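Local coordinates for putative Phosphate (PDB 3DAO), which probably acts as a hydrolase of the haloacid dehalogenase-like family, perhaps a phosphatase, on a substrate that is not established, at residues D105-M110 with N164-F169; V184-W189 with A193-A198. All coordinates share one frame; numbering follows the deposited sequence.

Contact 1. Residues D105-M110 with N164-F169; sequences DIWKGM and NDIIKF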
ATOM      1  N   ASP A 105       2.203  11.907 -19.178  1.00 23.20           N
ATOM      2  CA  ASP A 105       1.106  12.853 -19.471  0.50 23.62           C
ATOM      3  C   ASP A 105       0.127  12.991 -18.316  1.00 23.84           C
ATOM      4  O   ASP A 105      -0.535  14.020 -18.138  1.00 25.39           O
ATOM      5  CB  ASP A 105       0.294  12.430 -20.714  0.50 24.53           C
ATOM      6  CG  ASP A 105       0.969  12.816 -22.017  0.50 25.25           C
ATOM      7  OD1 ASP A 105       1.957  13.573 -21.976  0.50 26.75           O
ATOM      8  OD2 ASP A 105       0.487  12.381 -23.080  0.50 30.58           O
ATOM      9  N   ILE A 106       0.003  11.918 -17.556  1.00 19.59           N
ATOM     10  CA  ILE A 106      -0.912  11.896 -16.422  1.00 19.25           C
ATOM     11  C   ILE A 106      -0.273  12.673 -15.246  1.00 17.01           C
ATOM     12  O   ILE A 106      -0.786  13.694 -14.824  1.00 16.70           O
ATOM     13  CB  ILE A 106      -1.267  10.474 -15.968  1.00 20.26           C
ATOM     14  CG1 ILE A 106      -1.935   9.665 -17.089  1.00 21.64           C
ATOM     15  CG2 ILE A 106      -2.208  10.549 -14.772  1.00 15.25           C
ATOM     16  CD1 ILE A 106      -3.232  10.237 -17.533  1.00 24.96           C
ATOM     17  N   TRP A 107       0.858  12.208 -14.742  1.00 15.63           N
ATOM     18  CA  TRP A 107       1.442  12.892 -13.539  1.00 15.11           C
ATOM     19  C   TRP A 107       1.949  14.304 -13.819  1.00 13.18           C
ATOM     20  O   TRP A 107       1.834  15.195 -12.966  1.00 14.82           O
ATOM     21  CB  TRP A 107       2.507  12.039 -12.800  1.00 14.39           C
ATOM     22  CG  TRP A 107       3.738  11.639 -13.550  1.00 15.98           C
ATOM     23  CD1 TRP A 107       3.892  10.511 -14.280  1.00 19.30           C
ATOM     24  CD2 TRP A 107       5.002  12.307 -13.575  1.00 18.85           C
ATOM     25  NE1 TRP A 107       5.147  10.462 -14.812  1.00 19.22           N
ATOM     26  CE2 TRP A 107       5.863  11.535 -14.387  1.00 19.14           C
ATOM     27  CE3 TRP A 107       5.489  13.487 -13.011  1.00 23.28           C
ATOM     28  CZ2 TRP A 107       7.179  11.908 -14.663  1.00 23.66           C
ATOM     29  CZ3 TRP A 107       6.813  13.847 -13.260  1.00 21.96           C
ATOM     30  CH2 TRP A 107       7.629  13.071 -14.102  1.00 23.35           C
ATOM     31  N   LYS A 108       2.514  14.525 -15.008  1.00 15.81           N
ATOM     32  CA  LYS A 108       2.968  15.883 -15.370  1.00 16.78           C
ATOM     33  C   LYS A 108       1.749  16.785 -15.608  1.00 15.53           C
ATOM     34  O   LYS A 108       1.733  17.957 -15.210  1.00 16.65           O
ATOM     35  CB  LYS A 108       3.899  15.885 -16.583  1.00 19.32           C
ATOM     36  CG  LYS A 108       5.272  15.373 -16.214  1.00 20.23           C
ATOM     37  CD  LYS A 108       6.301  15.550 -17.311  1.00 22.44           C
ATOM     38  CE  LYS A 108       7.667  15.116 -16.781  1.00 25.22           C
ATOM     39  NZ  LYS A 108       8.793  15.302 -17.749  1.00 27.98           N
ATOM     40  N   GLY A 109       0.728  16.239 -16.218  1.00 15.77           N
ATOM     41  CA  GLY A 109      -0.534  16.961 -16.420  1.00 15.65           C
ATOM     42  C   GLY A 109      -1.165  17.396 -15.088  1.00 15.08           C
ATOM     43  O   GLY A 109      -1.682  18.525 -14.929  1.00 13.59           O
HETATM   44  N   MSE A 110      -1.119  16.480 -14.125  1.00 14.76           N
HETATM   45  CA  MSE A 110      -1.615  16.747 -12.758  1.00 13.05           C
HETATM   46  C   MSE A 110      -0.813  17.876 -12.123  1.00 13.25           C
HETATM   47  O   MSE A 110      -1.382  18.775 -11.510  1.00 16.07           O
HETATM   48  CB  MSE A 110      -1.566  15.508 -11.890  1.00 13.66           C
HETATM   49  CG  MSE A 110      -2.594  14.500 -12.299  1.00 13.02           C
HETATM   50 SE   MSE A 110      -2.302  12.839 -11.367  1.00 14.73          SE
HETATM   51  CE  MSE A 110      -3.985  11.919 -11.834  1.00 19.49           C
ATOM     52  N   ASN A 164      10.539   7.047 -15.214  1.00 25.39           N
ATOM     53  CA  ASN A 164       9.544   6.048 -15.625  0.50 26.23           C
ATOM     54  C   ASN A 164       8.990   5.269 -14.458  1.00 24.24           C
ATOM     55  O   ASN A 164       8.307   4.253 -14.648  1.00 23.44           O
ATOM     56  CB  ASN A 164      10.135   5.045 -16.623  0.50 27.34           C
ATOM     57  CG  ASN A 164       9.079   4.118 -17.214  0.50 33.01           C
ATOM     58  OD1 ASN A 164       9.401   3.202 -17.984  0.50 44.81           O
ATOM     59  ND2 ASN A 164       7.805   4.355 -16.866  0.50 35.88           N
ATOM     60  N   ASP A 165       9.237   5.795 -13.273  1.00 21.40           N
ATOM     61  CA  ASP A 165       8.805   5.146 -12.036  1.00 19.79           C
ATOM     62  C   ASP A 165       8.001   5.994 -11.062  1.00 17.50           C
ATOM     63  O   ASP A 165       8.123   5.802  -9.870  1.00 17.54           O
ATOM     64  CB  ASP A 165      10.017   4.580 -11.307  1.00 19.83           C
ATOM     65  CG  ASP A 165      11.033   5.633 -10.905  1.00 21.36           C
ATOM     66  OD1 ASP A 165      10.896   6.812 -11.298  1.00 23.84           O
ATOM     67  OD2 ASP A 165      11.993   5.288 -10.170  1.00 27.40           O
ATOM     68  N   ILE A 166       7.235   6.948 -11.582  1.00 17.12           N
ATOM     69  CA  ILE A 166       6.303   7.717 -10.735  1.00 16.69           C
ATOM     70  C   ILE A 166       5.100   6.822 -10.477  1.00 15.97           C
ATOM     71  O   ILE A 166       4.320   6.468 -11.381  1.00 15.88           O
ATOM     72  CB  ILE A 166       5.904   9.087 -11.351  1.00 17.97           C
ATOM     73  CG1 ILE A 166       7.155   9.960 -11.557  1.00 23.06           C
ATOM     74  CG2 ILE A 166       4.910   9.769 -10.462  1.00 14.70           C
ATOM     75  CD1 ILE A 166       7.983  10.188 -10.358  1.00 20.72           C
ATOM     76  N   ILE A 167       4.960   6.441  -9.207  1.00 13.51           N
ATOM     77  CA  ILE A 167       3.912   5.538  -8.778  1.00 15.17           C
ATOM     78  C   ILE A 167       2.778   6.219  -8.043  1.00 13.84           C
ATOM     79  O   ILE A 167       1.685   5.661  -7.897  1.00 15.58           O
ATOM     80  CB  ILE A 167       4.464   4.322  -7.931  1.00 15.15           C
ATOM     81  CG1 ILE A 167       5.168   4.800  -6.658  1.00 15.79           C
ATOM     82  CG2 ILE A 167       5.294   3.356  -8.846  1.00 15.67           C
ATOM     83  CD1 ILE A 167       5.484   3.658  -5.674  1.00 19.48           C
ATOM     84  N   LYS A 168       3.002   7.474  -7.661  1.00 14.14           N
ATOM     85  CA  LYS A 168       1.947   8.229  -6.953  1.00 14.33           C
ATOM     86  C   LYS A 168       2.154   9.727  -7.113  1.00 13.90           C
ATOM     87  O   LYS A 168       3.267  10.199  -7.089  1.00 13.20           O
ATOM     88  CB  LYS A 168       1.949   7.904  -5.464  1.00 16.32           C
ATOM     89  CG  LYS A 168       0.870   8.680  -4.656  1.00 18.32           C
ATOM     90  CD  LYS A 168       0.810   8.241  -3.214  1.00 18.31           C
ATOM     91  CE  LYS A 168       2.073   8.610  -2.446  1.00 24.75           C
ATOM     92  NZ  LYS A 168       1.928   8.214  -0.991  1.00 23.90           N
ATOM     93  N   PHE A 169       1.044  10.416  -7.332  1.00 15.04           N
ATOM     94  CA  PHE A 169       1.008  11.869  -7.361  1.00 13.83           C
ATOM     95  C   PHE A 169       0.012  12.246  -6.274  1.00 13.69           C
ATOM     96  O   PHE A 169      -1.123  11.762  -6.250  1.00 13.05           O
ATOM     97  CB  PHE A 169       0.574  12.418  -8.711  1.00 14.39           C
ATOM     98  CG  PHE A 169       0.390  13.933  -8.708  1.00 14.83           C
ATOM     99  CD1 PHE A 169       1.415  14.762  -9.044  1.00 15.85           C
ATOM    100  CD2 PHE A 169      -0.822  14.491  -8.367  1.00 14.18           C
ATOM    101  CE1 PHE A 169       1.264  16.141  -9.020  1.00 14.43           C
ATOM    102  CE2 PHE A 169      -0.982  15.875  -8.368  1.00 11.35           C
ATOM    103  CZ  PHE A 169       0.076  16.684  -8.703  1.00 11.09           C
TER
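The side chain of Ile-166 lies over one face of the Trp-107 indole. Ile-166 CG1 lies over the six-membered ring of Trp-107, 3.6 Å from its centroid and 18° off the ring normal. This is a CH-pi contact. Ile-166 CG2 continues over the pyrrole side, 3.8 Å from Trp-107 CG. One turn further along the helix, Met-110 CB sits over the Phe-169 ring, 3.7 Å from the centroid. The selenium of this selenomethionine turns toward the ring root. Met-110 SE lies 4.4 Å from the Phe-169 ring centroid, 41° off the normal, in an oblique Met-aromatic contact.

With chi1 at 61°, the indole of Trp-107 is set over its own backbone, crossing Ile-166 at about a right angle. Lys-108 CG covers the opposite face, nearer its margin. Lys-108 NZ is tied by a salt bridge to Glu-104 and by hydrogen bonds to the carbonyls of Thr-159 and Leu-161. Backbone hydrogen bonds join Ile-166 to Met-102 and Phe-169 to Cys-205. A classic beta bulge places Ile-167 and Lys-168 together opposite Ala-126. Helix 104-117 packs through Met-110 on strand 168-172 of the six-stranded mixed sheet and through Trp-107 on the loop leading into it, consistent with the alpha/beta cap domain found in many haloacid dehalogenase-like proteins.

Contact 2. Residues V184-W189 with A193-A198; sequences VFIPAW and AHLAAA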
ATOM      1  N   VAL A 184     -12.759  20.712 -10.370  1.00 16.55           N
ATOM      2  CA  VAL A 184     -12.069  20.394 -11.650  1.00 16.75           C
ATOM      3  C   VAL A 184     -11.091  19.207 -11.607  1.00 15.85           C
ATOM      4  O   VAL A 184     -11.116  18.322 -12.448  1.00 16.30           O
ATOM      5  CB  VAL A 184     -11.287  21.612 -12.179  1.00 17.58           C
ATOM      6  CG1 VAL A 184     -10.499  21.267 -13.447  1.00 19.61           C
ATOM      7  CG2 VAL A 184     -12.226  22.839 -12.421  1.00 21.70           C
ATOM      8  N   PHE A 185     -10.199  19.198 -10.626  1.00 14.53           N
ATOM      9  CA  PHE A 185      -9.153  18.170 -10.593  1.00 13.84           C
ATOM     10  C   PHE A 185      -9.654  16.723 -10.581  1.00 14.25           C
ATOM     11  O   PHE A 185      -9.238  15.905 -11.417  1.00 15.70           O
ATOM     12  CB  PHE A 185      -8.210  18.368  -9.392  1.00 14.83           C
ATOM     13  CG  PHE A 185      -7.044  17.436  -9.385  1.00 12.77           C
ATOM     14  CD1 PHE A 185      -7.141  16.192  -8.776  1.00 17.24           C
ATOM     15  CD2 PHE A 185      -5.848  17.786  -9.946  1.00 13.69           C
ATOM     16  CE1 PHE A 185      -6.073  15.318  -8.758  1.00 12.35           C
ATOM     17  CE2 PHE A 185      -4.781  16.898  -9.936  1.00 12.71           C
ATOM     18  CZ  PHE A 185      -4.901  15.667  -9.342  1.00 13.49           C
ATOM     19  N   ILE A 186     -10.566  16.446  -9.663  1.00 15.46           N
ATOM     20  CA  ILE A 186     -11.113  15.096  -9.525  0.50 16.66           C
ATOM     21  C   ILE A 186     -11.854  14.678 -10.816  1.00 18.06           C
ATOM     22  O   ILE A 186     -11.548  13.622 -11.391  1.00 18.84           O
ATOM     23  CB  ILE A 186     -11.946  14.943  -8.225  0.50 17.44           C
ATOM     24  CG1 ILE A 186     -10.999  15.069  -7.015  0.50 18.61           C
ATOM     25  CG2 ILE A 186     -12.687  13.607  -8.203  0.50 18.40           C
ATOM     26  CD1 ILE A 186     -11.664  15.022  -5.632  0.50 15.83           C
ATOM     27  N   PRO A 187     -12.791  15.500 -11.304  1.00 18.19           N
ATOM     28  CA  PRO A 187     -13.404  14.985 -12.545  1.00 19.94           C
ATOM     29  C   PRO A 187     -12.490  14.960 -13.763  1.00 20.41           C
ATOM     30  O   PRO A 187     -12.711  14.184 -14.692  1.00 19.78           O
ATOM     31  CB  PRO A 187     -14.593  15.907 -12.763  1.00 20.55           C
ATOM     32  CG  PRO A 187     -14.319  17.149 -11.963  1.00 19.32           C
ATOM     33  CD  PRO A 187     -13.542  16.647 -10.758  1.00 19.02           C
ATOM     34  N   ALA A 188     -11.461  15.794 -13.764  1.00 18.62           N
ATOM     35  CA  ALA A 188     -10.549  15.825 -14.875  1.00 16.51           C
ATOM     36  C   ALA A 188      -9.650  14.603 -14.935  1.00 17.69           C
ATOM     37  O   ALA A 188      -9.132  14.295 -15.989  1.00 16.67           O
ATOM     38  CB  ALA A 188      -9.701  17.114 -14.886  1.00 17.93           C
ATOM     39  N   TRP A 189      -9.494  13.897 -13.822  1.00 17.60           N
ATOM     40  CA  TRP A 189      -8.514  12.804 -13.785  1.00 17.00           C
ATOM     41  C   TRP A 189      -9.043  11.454 -13.345  1.00 16.85           C
ATOM     42  O   TRP A 189      -8.384  10.449 -13.534  1.00 17.70           O
ATOM     43  CB  TRP A 189      -7.295  13.162 -12.892  1.00 16.34           C
ATOM     44  CG  TRP A 189      -6.517  14.293 -13.382  1.00 15.10           C
ATOM     45  CD1 TRP A 189      -6.520  15.550 -12.888  1.00 12.94           C
ATOM     46  CD2 TRP A 189      -5.652  14.312 -14.534  1.00 16.27           C
ATOM     47  NE1 TRP A 189      -5.694  16.340 -13.631  1.00 14.56           N
ATOM     48  CE2 TRP A 189      -5.139  15.608 -14.639  1.00 15.13           C
ATOM     49  CE3 TRP A 189      -5.264  13.354 -15.483  1.00 15.24           C
ATOM     50  CZ2 TRP A 189      -4.293  15.997 -15.660  1.00 13.61           C
ATOM     51  CZ3 TRP A 189      -4.398  13.744 -16.483  1.00 15.03           C
ATOM     52  CH2 TRP A 189      -3.928  15.046 -16.570  1.00 17.43           C
ATOM     53  N   ALA A 193      -7.093   7.902 -14.076  1.00 16.68           N
ATOM     54  CA  ALA A 193      -6.255   7.499 -12.963  1.00 16.50           C
ATOM     55  C   ALA A 193      -7.103   7.070 -11.768  1.00 18.34           C
ATOM     56  O   ALA A 193      -8.308   7.296 -11.716  1.00 18.96           O
ATOM     57  CB  ALA A 193      -5.305   8.659 -12.557  1.00 16.15           C
ATOM     58  N   HIS A 194      -6.447   6.446 -10.793  1.00 16.11           N
ATOM     59  CA  HIS A 194      -7.135   6.064  -9.581  1.00 18.41           C
ATOM     60  C   HIS A 194      -6.905   7.136  -8.512  1.00 17.62           C
ATOM     61  O   HIS A 194      -5.764   7.334  -8.057  1.00 18.98           O
ATOM     62  CB  HIS A 194      -6.657   4.700  -9.093  1.00 20.13           C
ATOM     63  CG  HIS A 194      -7.201   4.353  -7.747  1.00 22.19           C
ATOM     64  ND1 HIS A 194      -8.539   4.156  -7.518  1.00 31.19           N
ATOM     65  CD2 HIS A 194      -6.586   4.206  -6.551  1.00 31.26           C
ATOM     66  CE1 HIS A 194      -8.733   3.901  -6.234  1.00 25.70           C
ATOM     67  NE2 HIS A 194      -7.565   3.931  -5.624  1.00 30.85           N
ATOM     68  N   LEU A 195      -7.995   7.818  -8.152  1.00 16.79           N
ATOM     69  CA  LEU A 195      -7.974   8.945  -7.188  1.00 18.20           C
ATOM     70  C   LEU A 195      -8.671   8.649  -5.889  1.00 20.07           C
ATOM     71  O   LEU A 195      -9.764   8.130  -5.883  1.00 20.89           O
ATOM     72  CB  LEU A 195      -8.646  10.205  -7.777  1.00 20.34           C
ATOM     73  CG  LEU A 195      -7.834  11.185  -8.611  1.00 23.47           C
ATOM     74  CD1 LEU A 195      -7.039  10.544  -9.704  1.00 21.10           C
ATOM     75  CD2 LEU A 195      -8.757  12.303  -9.142  1.00 20.24           C
ATOM     76  N   ALA A 196      -8.035   8.986  -4.772  1.00 16.37           N
ATOM     77  CA  ALA A 196      -8.686   8.784  -3.482  1.00 16.99           C
ATOM     78  C   ALA A 196      -8.303   9.857  -2.477  1.00 17.61           C
ATOM     79  O   ALA A 196      -7.138  10.092  -2.277  1.00 16.61           O
ATOM     80  CB  ALA A 196      -8.327   7.446  -2.888  1.00 16.55           C
ATOM     81  N   ALA A 197      -9.295  10.471  -1.847  1.00 17.95           N
ATOM     82  CA  ALA A 197      -8.996  11.465  -0.803  1.00 18.63           C
ATOM     83  C   ALA A 197      -8.555  10.715   0.428  1.00 20.19           C
ATOM     84  O   ALA A 197      -8.966   9.558   0.645  1.00 19.93           O
ATOM     85  CB  ALA A 197     -10.247  12.327  -0.478  1.00 19.99           C
ATOM     86  N   ALA A 198      -7.703  11.379   1.219  1.00 19.62           N
ATOM     87  CA  ALA A 198      -7.311  10.905   2.531  1.00 20.14           C
ATOM     88  C   ALA A 198      -7.495  12.086   3.500  1.00 20.22           C
ATOM     89  O   ALA A 198      -6.709  13.058   3.483  1.00 16.76           O
ATOM     90  CB  ALA A 198      -5.887  10.436   2.538  1.00 21.17           C
TER
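Leu-195 points from the strand into the side of helix 185-189, with chi1 -87° and chi2 50° carrying its two methyls to the helix backbone. Phe-185 has CG anti to its own N (chi1 -174°), and this turns the ring toward the same leucine. The methyl CD2 of Leu-195 does most of the touching. Leu-195 CD2 comes within 3.7 Å of Ile-186 CA and 3.8 Å of Ile-186 O, so it rests on the main chain of the helix. Three side-chain carbons stand round the same methyl at similar range. Phe-185 CE1 approaches Leu-195 CD2 to 4.1 Å, with the ring oblique to it. Ile-186 CG1 and Trp-189 CB supply the other two. The second methyl, Leu-195 CD1, lies 4.1 Å from both the CB and the O of Trp-189.

The helix and strand run nearly antiparallel, and three residues connect them. Strand 193-198 is an outermost strand of the six-stranded sheet within this chain. Its neighbour is the antiparallel strand 202-207, reached through backbone bonds of His-194 with Asn-206 and Ala-196 with Asp-204. Helix 185-189 lies over one face of the sheet near its 193-198 border, in what is probably the cap domain of a haloacid dehalogenase-like hydrolase.

Within the helix, Trp-189 CD1 stands 3.6 Å above the middle of the Phe-185 ring, so the indole covers one face of the phenyl ring. Val-184 holds the N-cap position, and Val-184 O accepts a 2.9 Å bond from Ala-188 N. At the turn, Ala-193 CB packs 3.7 Å from Trp-189 O. Further out, Phe-185 reaches Val-171 of strand 168-172, and Ile-186 touches Glu-178 and Cys-181 of helix 177-181.

Contact 1 closes before contact 2 opens along the chain, and their centres lie about 13 Å apart. Both reach the same six-stranded sheet: contact 1 through strand 168-172, contact 2 through the outermost strand 193-198. Strand 202-207 lies between those two. The helices 104-117 and 185-189 pack against each other, with Trp-189 CZ2 3.5 Å from Gly-109 C. Met-110 CE also reaches Ala-193 CB at 3.6 Å. The aromatic rings of Phe-169 and Phe-185 touch as well. Met-110 and Trp-189 join the two contacts where the helices meet over the sheet, in what is probably the cap domain, separate from the eight-stranded sheet of the core.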